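Local structure of transcriptional regulator, MarR family (Bacillus cereus, 4XRF) at the interface of chains A and B. The protein probably binds DNA as a winged helix-turn-helix transcription factor of the MarR family and regulates transcription. Coordinates in Å, arbitrary orientation; residue numbers count along the deposited sequence, not the author numbering. Chains: chain A/B, Transcriptional regulator, MarR family.

Contact 1: the interface of chains A and B. Residues chain A 36-37, 40, 105, 108; chain B 5.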
# COMPACT_ATOMS: atom_id res chain seq x y z
N PHE A 36 12.71 -11.86 -7.56
CA PHE A 36 12.54 -13.28 -7.88
C PHE A 36 12.83 -13.51 -9.36
O PHE A 36 13.58 -14.42 -9.71
CB PHE A 36 11.13 -13.78 -7.51
CG PHE A 36 10.87 -15.22 -7.89
CD1 PHE A 36 11.78 -16.23 -7.57
CD2 PHE A 36 9.67 -15.58 -8.49
CE1 PHE A 36 11.53 -17.56 -7.91
CE2 PHE A 36 9.40 -16.92 -8.81
CZ PHE A 36 10.35 -17.90 -8.53
N TYR A 37 12.25 -12.68 -10.23
CA TYR A 37 12.46 -12.81 -11.66
C TYR A 37 13.92 -12.60 -12.05
O TYR A 37 14.45 -13.32 -12.88
CB TYR A 37 11.57 -11.90 -12.50
CG TYR A 37 11.52 -12.42 -13.91
CD1 TYR A 37 10.83 -13.60 -14.20
CD2 TYR A 37 12.20 -11.80 -14.93
CE1 TYR A 37 10.82 -14.12 -15.49
CE2 TYR A 37 12.19 -12.31 -16.21
CZ TYR A 37 11.49 -13.47 -16.48
OH TYR A 37 11.48 -13.97 -17.76
N LYS A 40 15.64 -15.81 -11.30
CA LYS A 40 15.30 -16.80 -12.32
C LYS A 40 16.10 -16.60 -13.61
O LYS A 40 16.54 -17.58 -14.21
CB LYS A 40 13.81 -16.81 -12.67
CG LYS A 40 12.92 -17.31 -11.56
CD LYS A 40 11.47 -17.41 -12.03
CE LYS A 40 11.22 -18.62 -12.93
NZ LYS A 40 9.75 -18.77 -13.21
N MET A 105 10.42 -20.99 -5.82
CA MET A 105 9.65 -21.79 -6.76
C MET A 105 8.53 -22.56 -6.05
O MET A 105 7.36 -22.47 -6.43
CB MET A 105 10.59 -22.80 -7.41
CG MET A 105 10.31 -23.14 -8.85
SD MET A 105 11.09 -21.91 -9.90
CE MET A 105 9.65 -21.00 -10.42
N ARG A 108 5.65 -20.45 -3.92
CA ARG A 108 4.91 -19.42 -4.65
C ARG A 108 3.45 -19.36 -4.20
O ARG A 108 2.87 -20.39 -3.85
CB ARG A 108 4.97 -19.66 -6.16
CG ARG A 108 4.32 -20.96 -6.64
CD ARG A 108 4.21 -21.01 -8.15
NE ARG A 108 5.50 -20.92 -8.84
CZ ARG A 108 5.97 -19.82 -9.45
NH1 ARG A 108 5.26 -18.70 -9.45
NH2 ARG A 108 7.15 -19.85 -10.05
N ASP B 5 5.72 -15.50 -13.68
CA ASP B 5 6.70 -14.80 -12.85
C ASP B 5 7.14 -13.49 -13.53
O ASP B 5 7.34 -12.47 -12.86
CB ASP B 5 7.87 -15.72 -12.48
CG ASP B 5 7.42 -16.97 -11.69
OD1 ASP B 5 6.56 -16.87 -10.77
OD2 ASP B 5 7.92 -18.08 -11.98
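B:Asp5 meets chain A from the first turn of helix 4-29, while A:Phe36, A:Tyr37 and A:Lys40 come from the helical backbone of 33-45 and A:Arg108 sits in the loop after helix 95-106 with extended backbone angles. The core of the contact is a carboxylate held by a guanidinium across what is probably the MarR-family dimer interface. A:Arg108 grips B:Asp5 end-on with two nitrogens: NH1 bonds OD1 at 2.6 Å, nearly straight at 162°, and NH2 bonds OD2 at 2.7 Å. Both carboxylate oxygens use their syn lone pairs. The first bond lies in the guanidinium plane, the second tilts somewhat from it, and the two planes are 21° apart. This paired, flat fit fixes the rotation of the carboxylate, a task to which arginine, with its parallel N-H groups, is well suited. CG of A:Arg108 stands between the backbone N and the carbonyl carbon (chi1 64°), and a further bend at chi3 brings the head round to the acid.

A:Lys40 forms a salt bridge to OD2 through NZ, crossing the aspartate at about a right angle; the modelled separation is too short to be trusted in detail. Its long aliphatic part is also useful, since CD packs 3.7 Å above one face of the A:Phe36 ring. That ring presents its edge to the acid, with CE2 3.5 Å from B:Asp5 OD1, and slightly positive ring hydrogens suit such a neighbour. A:Met105 adds its CE in plane at the guanidinium edge, 3.7 Å from B:Asp5 OD2, an apolar thioether methyl that can pack against the ion pair. The two cationic groups, and possibly the nearby start of the helix, should favour an ionised aspartate. Beside the main chain of B:Asp5, the aromatic CD1 of A:Tyr37 lies 3.7 Å from the carbonyl carbon C.

Contact 2: the interface of chains A and B. Residues chain A 26, 32-34; chain B 8-9, 12-13.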
# COMPACT_ATOMS: atom_id res chain seq x y z
N MET A 26 6.03 -12.42 -0.61
CA MET A 26 7.18 -11.76 -0.03
C MET A 26 7.54 -12.34 1.36
O MET A 26 8.72 -12.50 1.67
CB MET A 26 6.95 -10.24 0.00
CG MET A 26 7.06 -9.58 -1.38
SD MET A 26 6.68 -7.80 -1.47
CE MET A 26 7.25 -7.23 0.13
N THR A 32 10.63 -9.74 -3.49
CA THR A 32 9.57 -9.09 -4.27
C THR A 32 9.53 -9.78 -5.64
O THR A 32 10.49 -10.46 -6.02
CB THR A 32 9.86 -7.61 -4.51
OG1 THR A 32 10.99 -7.50 -5.37
CG2 THR A 32 10.18 -6.89 -3.21
N PRO A 33 8.42 -9.61 -6.40
CA PRO A 33 8.41 -10.26 -7.71
C PRO A 33 9.54 -9.89 -8.69
O PRO A 33 10.00 -10.79 -9.40
CB PRO A 33 7.02 -9.90 -8.25
CG PRO A 33 6.18 -9.90 -6.99
CD PRO A 33 7.06 -9.20 -5.98
N PRO A 34 10.01 -8.62 -8.73
CA PRO A 34 11.12 -8.36 -9.64
C PRO A 34 12.44 -9.01 -9.19
O PRO A 34 13.23 -9.45 -10.05
CB PRO A 34 11.24 -6.82 -9.64
CG PRO A 34 9.85 -6.36 -9.30
CD PRO A 34 9.41 -7.35 -8.26
N GLN B 8 4.19 -11.03 -13.14
CA GLN B 8 4.15 -10.50 -11.78
C GLN B 8 5.27 -9.50 -11.52
O GLN B 8 5.07 -8.53 -10.82
CB GLN B 8 4.19 -11.62 -10.72
CG GLN B 8 2.97 -12.51 -10.70
CD GLN B 8 1.67 -11.75 -10.90
OE1 GLN B 8 1.25 -10.96 -10.05
NE2 GLN B 8 1.01 -12.01 -12.02
N ALA B 9 6.45 -9.74 -12.11
CA ALA B 9 7.58 -8.82 -11.93
C ALA B 9 7.21 -7.45 -12.50
O ALA B 9 7.41 -6.41 -11.85
CB ALA B 9 8.84 -9.35 -12.59
N PHE B 12 4.22 -5.74 -10.57
CA PHE B 12 4.76 -5.13 -9.35
C PHE B 12 5.38 -3.75 -9.63
O PHE B 12 5.08 -2.79 -8.92
CB PHE B 12 5.78 -6.03 -8.66
CG PHE B 12 6.19 -5.54 -7.30
CD1 PHE B 12 5.43 -5.86 -6.18
CD2 PHE B 12 7.33 -4.77 -7.13
CE1 PHE B 12 5.79 -5.42 -4.91
CE2 PHE B 12 7.70 -4.32 -5.87
CZ PHE B 12 6.94 -4.64 -4.76
N SER B 13 6.24 -3.66 -10.65
CA SER B 13 6.93 -2.40 -10.94
C SER B 13 6.00 -1.34 -11.49
O SER B 13 6.08 -0.18 -11.08
CB SER B 13 8.10 -2.61 -11.91
OG SER B 13 9.04 -3.49 -11.34
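The phenyl ring of B:Phe12 has A:Thr32 over one face, offset towards the rim, and the two prolines A:Pro33 and A:Pro34 flank the same side above the CD1 and CD2 edges. A:Thr32 CB stands 4.1 Å above the ring plane, near CE2 and CZ. At the base of the ring A:Pro33 CD lies 3.7 Å from B:Phe12 CD1, and A:Pro34 CD comes to 3.5 Å from B:Phe12 CD2. Beyond the rim near CE1, and raised on that same side, A:Met26 SD lies 4.3 Å from B:Phe12 CE1, a looser contact by a polarisable sulfur.

Both prolines cross the phenylalanine side chain at about a right angle. The CD methylene of each comes nearest the ring, and A:Pro34 CG is also close to CD2. CG of B:Phe12 is anti to its own nitrogen (chi1 -170°), which swings the ring away from its own helix, 4-29 of chain B, and towards the start of helix 33-45 of chain A. Prolines suit that start, because the first turn of a helix needs no N-H donors from them, and their rigid rings give a firm apolar surface. Phenylalanine suits the partner helix by supplying a broad, flat counterpart. It also belongs to the lauric acid pocket of this crystal, just as B:Gln8 belongs to the isoquinoline pocket, so the patch borders sites occupied by pseudoligands.

Next to the ring the helix backbone itself is in contact. A:Pro33 CB packs 3.5 Å from the carbonyl oxygen O of B:Gln8. The small B:Ala9 lets the two chains come together closely, its CB methyl resting 3.9 Å from A:Pro34 CA. B:Ser13, compact enough to fit beside the second proline, makes a weak hydrogen bond from OG back to the O of B:Ala9 at 3.4 Å. The same hydroxyl oxygen, B:Ser13 OG, lies 3.6 Å from A:Pro34 CG.

The C-alpha centres of contact 1 and contact 2 lie about 9 Å apart, and both join helix 4-29 of chain B to helix 33-45 of chain A. B:Asp5 sits one turn before B:Gln8 and B:Ala9, so the charged clasp of contact 1 runs straight on into the apolar packing of contact 2. Contact 1 adds the loop after helix 95-106; contact 2 adds A:Met26 from chain A's own helix 4-29. With the twin contacts generated by the two-fold, this pairing probably helps set how the two DNA-binding halves of the dimer are held.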